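Local coordinates for protein arylalkylamine N-Acetyltransferase 2 (Aedes aegypti, PDB 4FD5) that probably transfers acyl groups from coenzyme A thioesters to the amines of arylalkylamines such as dopamine and serotonin, as a GNAT-family acetyltransferase, at residues N63-A68 against V78-I83; K150-S155 against R178-L183; T169-A174 against K215-V220. One frame throughout, in Å; residues are numbered along the deposited sequence.

Interaction 1. Residues N63-A68 against V78-I83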
# COMPACT_ATOMS: atom_id res chain seq x y z
N ASN A 63 13.41 -4.32 3.50
CA ASN A 63 14.06 -5.31 2.66
C ASN A 63 13.13 -6.46 2.27
O ASN A 63 13.57 -7.60 2.12
CB ASN A 63 15.28 -5.89 3.37
CG ASN A 63 16.29 -6.47 2.40
OD1 ASN A 63 16.41 -6.01 1.26
ND2 ASN A 63 17.04 -7.48 2.85
N VAL A 64 11.85 -6.17 2.11
CA VAL A 64 10.89 -7.19 1.68
C VAL A 64 10.05 -6.74 0.49
O VAL A 64 9.03 -7.37 0.18
CB VAL A 64 9.97 -7.71 2.82
CG1 VAL A 64 10.77 -8.53 3.84
CG2 VAL A 64 9.23 -6.57 3.50
N SER A 65 10.46 -5.65 -0.17
CA SER A 65 9.73 -5.17 -1.34
C SER A 65 10.22 -5.87 -2.61
O SER A 65 11.38 -6.27 -2.70
CB SER A 65 9.90 -3.66 -1.50
OG SER A 65 9.40 -3.00 -0.34
N ILE A 66 9.33 -5.99 -3.61
CA ILE A 66 9.67 -6.67 -4.86
C ILE A 66 9.53 -5.71 -6.03
O ILE A 66 8.61 -4.90 -6.07
CB ILE A 66 8.69 -7.83 -5.12
CG1 ILE A 66 8.60 -8.76 -3.91
CG2 ILE A 66 9.06 -8.58 -6.40
CD1 ILE A 66 9.83 -9.53 -3.65
N MET A 67 10.48 -5.74 -6.97
CA MET A 67 10.33 -5.04 -8.23
C MET A 67 10.28 -6.02 -9.40
O MET A 67 10.90 -7.11 -9.38
CB MET A 67 11.49 -4.04 -8.46
CG MET A 67 12.85 -4.68 -8.38
SD MET A 67 14.13 -3.41 -8.56
CE MET A 67 15.59 -4.47 -8.56
N ALA A 68 9.49 -5.63 -10.39
CA ALA A 68 9.54 -6.22 -11.71
C ALA A 68 10.36 -5.28 -12.56
O ALA A 68 10.03 -4.08 -12.72
CB ALA A 68 8.13 -6.36 -12.29
N VAL A 78 6.22 -2.35 -9.01
CA VAL A 78 6.70 -2.69 -7.67
C VAL A 78 5.57 -3.11 -6.72
O VAL A 78 4.42 -2.70 -6.87
CB VAL A 78 7.46 -1.53 -7.01
CG1 VAL A 78 8.73 -1.19 -7.81
CG2 VAL A 78 6.55 -0.32 -6.84
N ALA A 79 5.95 -3.90 -5.72
CA ALA A 79 5.15 -4.11 -4.53
C ALA A 79 6.00 -3.66 -3.36
O ALA A 79 6.99 -4.31 -3.04
CB ALA A 79 4.80 -5.57 -4.38
N LEU A 80 5.63 -2.53 -2.76
CA LEU A 80 6.36 -2.07 -1.58
C LEU A 80 5.65 -2.68 -0.39
O LEU A 80 4.44 -2.44 -0.17
CB LEU A 80 6.37 -0.55 -1.46
CG LEU A 80 7.56 0.16 -2.09
CD1 LEU A 80 7.62 -0.09 -3.57
CD2 LEU A 80 7.58 1.65 -1.79
N ASN A 81 6.43 -3.44 0.39
CA ASN A 81 5.93 -4.23 1.50
C ASN A 81 6.66 -3.86 2.77
O ASN A 81 7.87 -3.63 2.76
CB ASN A 81 6.14 -5.72 1.24
CG ASN A 81 5.51 -6.18 -0.06
OD1 ASN A 81 4.37 -5.81 -0.38
ND2 ASN A 81 6.25 -6.96 -0.84
N GLY A 82 5.92 -3.79 3.87
CA GLY A 82 6.52 -3.48 5.16
C GLY A 82 6.22 -4.52 6.22
O GLY A 82 5.36 -5.37 6.06
N ILE A 83 6.96 -4.46 7.32
CA ILE A 83 6.73 -5.40 8.41
C ILE A 83 6.06 -4.70 9.59
O ILE A 83 6.58 -3.71 10.09
CB ILE A 83 8.06 -6.01 8.89
CG1 ILE A 83 8.78 -6.65 7.70
CG2 ILE A 83 7.79 -7.06 9.97
CD1 ILE A 83 10.23 -7.05 7.98
O HOH W 1 10.47 -3.54 2.12

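Interaction 2. Residues K150-S155 against R178-L183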
# COMPACT_ATOMS: atom_id res chain seq x y z
N LYS A 150 1.44 -11.10 -10.36
CA LYS A 150 2.73 -11.75 -10.15
C LYS A 150 3.54 -11.10 -9.02
O LYS A 150 4.21 -11.80 -8.27
CB LYS A 150 3.55 -11.78 -11.44
CG LYS A 150 2.89 -12.59 -12.55
CD LYS A 150 3.76 -12.57 -13.81
CE LYS A 150 3.11 -13.31 -14.97
NZ LYS A 150 2.90 -14.75 -14.65
N LEU A 151 3.47 -9.78 -8.91
CA LEU A 151 4.15 -9.08 -7.83
C LEU A 151 3.63 -9.50 -6.47
O LEU A 151 4.42 -9.67 -5.53
CB LEU A 151 4.04 -7.56 -8.03
CG LEU A 151 4.95 -6.96 -9.07
CD1 LEU A 151 4.48 -5.56 -9.44
CD2 LEU A 151 6.39 -6.95 -8.55
N ILE A 152 2.32 -9.68 -6.36
CA ILE A 152 1.78 -10.15 -5.09
C ILE A 152 2.16 -11.63 -4.84
O ILE A 152 2.47 -12.01 -3.72
CB ILE A 152 0.25 -9.95 -5.03
CG1 ILE A 152 -0.09 -8.46 -5.15
CG2 ILE A 152 -0.29 -10.49 -3.73
CD1 ILE A 152 0.70 -7.58 -4.19
N GLU A 153 2.14 -12.44 -5.89
CA GLU A 153 2.56 -13.84 -5.77
C GLU A 153 4.01 -13.95 -5.27
O GLU A 153 4.31 -14.75 -4.37
CB GLU A 153 2.39 -14.56 -7.11
CG GLU A 153 0.94 -14.82 -7.46
CD GLU A 153 0.74 -15.32 -8.88
OE1 GLU A 153 1.69 -15.23 -9.68
OE2 GLU A 153 -0.37 -15.78 -9.20
N LYS A 154 4.90 -13.13 -5.84
CA LYS A 154 6.30 -13.10 -5.43
C LYS A 154 6.45 -12.57 -4.01
O LYS A 154 7.32 -13.03 -3.24
CB LYS A 154 7.13 -12.26 -6.41
CG LYS A 154 7.24 -12.86 -7.82
CD LYS A 154 8.19 -14.07 -7.84
CE LYS A 154 8.45 -14.58 -9.26
NZ LYS A 154 9.57 -15.57 -9.29
N SER A 155 5.59 -11.61 -3.66
CA SER A 155 5.56 -11.08 -2.30
C SER A 155 5.19 -12.16 -1.30
O SER A 155 5.79 -12.26 -0.25
CB SER A 155 4.58 -9.89 -2.19
OG SER A 155 5.07 -8.78 -2.93
N ARG A 178 -9.21 -6.23 -6.49
CA ARG A 178 -9.47 -7.40 -7.35
C ARG A 178 -8.27 -8.36 -7.40
O ARG A 178 -8.44 -9.58 -7.32
CB ARG A 178 -9.87 -6.97 -8.76
CG ARG A 178 -10.21 -8.14 -9.68
CD ARG A 178 -10.82 -7.65 -10.99
NE ARG A 178 -12.06 -6.90 -10.79
CZ ARG A 178 -13.27 -7.46 -10.67
NH1 ARG A 178 -13.42 -8.78 -10.73
NH2 ARG A 178 -14.34 -6.69 -10.49
N VAL A 179 -7.07 -7.79 -7.51
CA VAL A 179 -5.87 -8.63 -7.54
C VAL A 179 -5.72 -9.49 -6.27
O VAL A 179 -5.59 -10.73 -6.34
CB VAL A 179 -4.59 -7.79 -7.76
CG1 VAL A 179 -3.34 -8.68 -7.64
CG2 VAL A 179 -4.63 -7.14 -9.13
N VAL A 180 -5.74 -8.83 -5.12
CA VAL A 180 -5.52 -9.59 -3.90
C VAL A 180 -6.68 -10.56 -3.61
O VAL A 180 -6.44 -11.66 -3.11
CB VAL A 180 -5.17 -8.71 -2.67
CG1 VAL A 180 -3.86 -7.95 -2.92
CG2 VAL A 180 -6.28 -7.75 -2.35
N SER A 181 -7.91 -10.17 -3.94
CA SER A 181 -9.05 -11.08 -3.81
C SER A 181 -8.82 -12.35 -4.62
O SER A 181 -9.09 -13.47 -4.16
CB SER A 181 -10.34 -10.41 -4.31
OG SER A 181 -10.79 -9.42 -3.42
N SER A 182 -8.33 -12.17 -5.84
CA SER A 182 -8.06 -13.30 -6.72
C SER A 182 -6.97 -14.22 -6.17
O SER A 182 -6.89 -15.40 -6.56
CB SER A 182 -7.67 -12.82 -8.12
OG SER A 182 -6.31 -12.43 -8.19
N LEU A 183 -6.14 -13.67 -5.29
CA LEU A 183 -5.10 -14.48 -4.64
C LEU A 183 -5.44 -14.95 -3.21
O LEU A 183 -4.56 -15.37 -2.46
CB LEU A 183 -3.79 -13.70 -4.62
CG LEU A 183 -3.21 -13.43 -6.01
CD1 LEU A 183 -2.08 -12.41 -5.95
CD2 LEU A 183 -2.74 -14.75 -6.61

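Interaction 3. Residues T169-A174 against K215-V220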
# COMPACT_ATOMS: atom_id res chain seq x y z
N THR A 169 -3.28 -6.07 3.63
CA THR A 169 -3.17 -4.87 2.81
C THR A 169 -4.36 -3.95 3.07
O THR A 169 -5.49 -4.42 3.24
CB THR A 169 -3.04 -5.21 1.30
OG1 THR A 169 -2.68 -4.03 0.56
CG2 THR A 169 -4.35 -5.75 0.74
N ASP A 170 -4.11 -2.65 3.12
CA ASP A 170 -5.18 -1.67 3.27
C ASP A 170 -5.41 -1.09 1.88
O ASP A 170 -4.77 -0.12 1.48
CB ASP A 170 -4.80 -0.59 4.30
CG ASP A 170 -4.50 -1.17 5.69
OD1 ASP A 170 -4.72 -2.39 5.91
OD2 ASP A 170 -4.03 -0.41 6.57
N ALA A 171 -6.32 -1.73 1.15
CA ALA A 171 -6.49 -1.53 -0.26
C ALA A 171 -7.51 -0.43 -0.49
O ALA A 171 -8.69 -0.60 -0.19
CB ALA A 171 -6.94 -2.81 -0.92
N THR A 172 -7.03 0.69 -1.01
CA THR A 172 -7.89 1.86 -1.19
C THR A 172 -8.57 1.86 -2.54
O THR A 172 -9.55 2.58 -2.73
CB THR A 172 -7.09 3.16 -1.06
OG1 THR A 172 -6.06 3.19 -2.07
CG2 THR A 172 -6.45 3.25 0.31
N GLY A 173 -8.05 1.07 -3.48
CA GLY A 173 -8.53 1.09 -4.85
C GLY A 173 -9.09 -0.24 -5.34
O GLY A 173 -8.69 -1.31 -4.88
N ALA A 174 -9.98 -0.15 -6.33
CA ALA A 174 -10.65 -1.33 -6.87
C ALA A 174 -9.74 -2.34 -7.57
O ALA A 174 -9.99 -3.55 -7.52
CB ALA A 174 -11.78 -0.90 -7.81
N LYS A 215 -10.82 -1.23 1.72
CA LYS A 215 -10.97 -2.55 2.31
C LYS A 215 -9.67 -2.95 2.98
O LYS A 215 -8.62 -2.91 2.34
CB LYS A 215 -11.33 -3.60 1.26
CG LYS A 215 -12.62 -3.33 0.50
CD LYS A 215 -12.96 -4.50 -0.43
CE LYS A 215 -14.27 -4.23 -1.18
NZ LYS A 215 -14.69 -5.41 -1.97
N ILE A 216 -9.73 -3.29 4.27
CA ILE A 216 -8.60 -3.94 4.93
C ILE A 216 -8.76 -5.45 4.76
O ILE A 216 -9.77 -6.04 5.21
CB ILE A 216 -8.48 -3.56 6.41
CG1 ILE A 216 -8.25 -2.06 6.55
CG2 ILE A 216 -7.36 -4.36 7.07
CD1 ILE A 216 -8.16 -1.60 8.00
N MET A 217 -7.76 -6.04 4.11
CA MET A 217 -7.85 -7.40 3.61
C MET A 217 -6.66 -8.20 4.11
O MET A 217 -5.58 -7.65 4.30
CB MET A 217 -7.87 -7.40 2.08
CG MET A 217 -8.96 -6.51 1.48
SD MET A 217 -8.99 -6.45 -0.32
CE MET A 217 -9.81 -8.01 -0.67
N CYS A 218 -6.86 -9.49 4.32
CA CYS A 218 -5.75 -10.31 4.80
C CYS A 218 -5.78 -11.75 4.30
O CYS A 218 -6.79 -12.24 3.80
CB CYS A 218 -5.69 -10.27 6.32
SG CYS A 218 -7.04 -11.16 7.10
N LYS A 219 -4.65 -12.42 4.43
CA LYS A 219 -4.54 -13.80 3.99
C LYS A 219 -3.65 -14.56 4.96
O LYS A 219 -2.55 -14.10 5.29
CB LYS A 219 -3.94 -13.86 2.58
CG LYS A 219 -3.89 -15.26 2.00
CD LYS A 219 -3.22 -15.30 0.64
CE LYS A 219 -3.29 -16.74 0.10
NZ LYS A 219 -2.59 -16.91 -1.19
N VAL A 220 -4.11 -15.71 5.42
CA VAL A 220 -3.25 -16.62 6.16
C VAL A 220 -2.47 -17.45 5.15
O VAL A 220 -3.07 -18.11 4.29
CB VAL A 220 -4.04 -17.55 7.09
CG1 VAL A 220 -3.07 -18.56 7.75
CG2 VAL A 220 -4.77 -16.74 8.14

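Interaction 1. Residues N63-A68 against V78-I83
I66 and A79 pair across the antiparallel beta hairpin that strands 66-69 and 75-85 form in the GNAT sheet. This is the regular part of the contact: I66 N gives to A79 O at 2.9 Å, and A79 N returns a bond of the same length to I66 O. The side chains of I66 and A79 lie under helix 147-161. One step on, the non-hydrogen-bonded pair M67 and V78 points to the other face, where M67 CB meets V78 CG1 at 4.0 Å and V22 of helix 19-29 packs on V78.

Toward V64 the regular pairing gives way to a closely packed cluster of V64, S65 and N81, with V64 CG2 3.3 Å from N81 O. The OG of S65, anti to its own carbonyl carbon (chi1 -60°), accepts from N81 N at 3.1 Å, taking the place of a backbone acceptor. A bound water lies beside it, accepting from V64 N, donating to N81 O and bonding to S65 OG. The loose side is the partly exposed I83, whose CG1 touches V64 CG2 at 4.2 Å.

N81 ties the irregular end down. Its ND2, which also bonds S155 OG of helix 147-161, donates to V64 O at 3.0 Å in a nearly straight bond of 167°, with V64 O only 5° out of the N81 amide plane.

Interaction 2. Residues K150-S155 against R178-L183
Beside I152, which meets L183 across the contact, L151 O is gripped by two donors of one residue: S155 OG at 2.8 Å and S155 N at 2.9 Å reach it from opposite faces of its carbonyl plane. The serine hydroxyl thus doubles a normal helical bond within helix 147-161. In helix 174-182, S182 OG bonds V179 O at 2.6 Å, one residue on from the R178 O that its own N uses.

Between the two segments the meeting is apolar. L183 pushes CD1 against I152 CG2 at 3.4 Å, tighter than a usual carbon contact. I152 CG1 is anti to the carbonyl carbon (chi1 -61°), and this branch touches V179 CG1 at 4.1 Å while V180 CG1 lies a little farther off. The second methyl of L183 serves E153, whose side chain crosses it at about a right angle; CD2 of L183 lies 3.7 Å from E153 OE2, with E153 CG about as close.

Both helices lie on one face of the GNAT sheet, I152 resting on I133 and L136, V180 on M217, and L183 O takes a bond from K219 NZ of strand 213-220. The contacts of I152 with V179, V180 and L183 are all carbon to carbon, which implies that close methyl packing, not polar bonding, joins 150-155 to 178-183.

Interaction 3. Residues T169-A174 against K215-V220
T169 to A171 run against K215 to M217 as antiparallel neighbours in the GNAT sheet, the short strand axes approaching to 4.8 Å at an angle of 147°. This is the C-terminal strand 213-220 inserted between strands 166-171 and 186-192, a hallmark of the fold. Two hydrogen-bonded pairs bracket D170 and I216. T169 N gives to M217 O at 2.9 Å and M217 N answers to T169 O. At the other pair A171 N reaches K215 O at 2.8 Å, and K215 N donates to A171 O almost straight, at 175°. A171 O also accepts from Q177 NE2 of helix 174-182, which begins after the N-cap residue G173.

On the face beneath that helix, T169 and M217 lie side by side and point the same way, T169 CG2 to M217 CB at 4.1 Å. T169 OG1 is anti to the backbone N (chi1 -169°) and bonds I133 O of the neighbouring strand. M217 SD lies 4.2 Å from A171 CB, and the chain bends beyond it at chi3; V180 and S181 pack over this end.

The opposite face carries D170 and I216, also side by side. The D170 carboxylate is paired elsewhere, OD2 with N116 and OD1 in a salt bridge with K168. That same D170 OD1 rests against both branches of I216, 3.5 Å from CG2 and 3.6 Å from CG1.

All three contacts belong to one GNAT fold. Interactions 1 and 3 lie within the same seven-stranded sheet, their centres about 16 Å apart, with strand 129-138 between them; interaction 2 joins two helices that lie over one face. Its centre is about 13 Å from interaction 1 and about 11 Å from interaction 3, and it touches both. Along the chain interaction 1 closes before the others open, whereas interactions 2 and 3 interleave, helix 147-161, strand 166-171, helix 174-182 and strand 213-220 following in turn. Helix 147-161 lies over the 66-69/75-85 side and helix 174-182 over the 166-171/213-220 side, so their apolar contact bridges the sheet on both sides of strand 129-138.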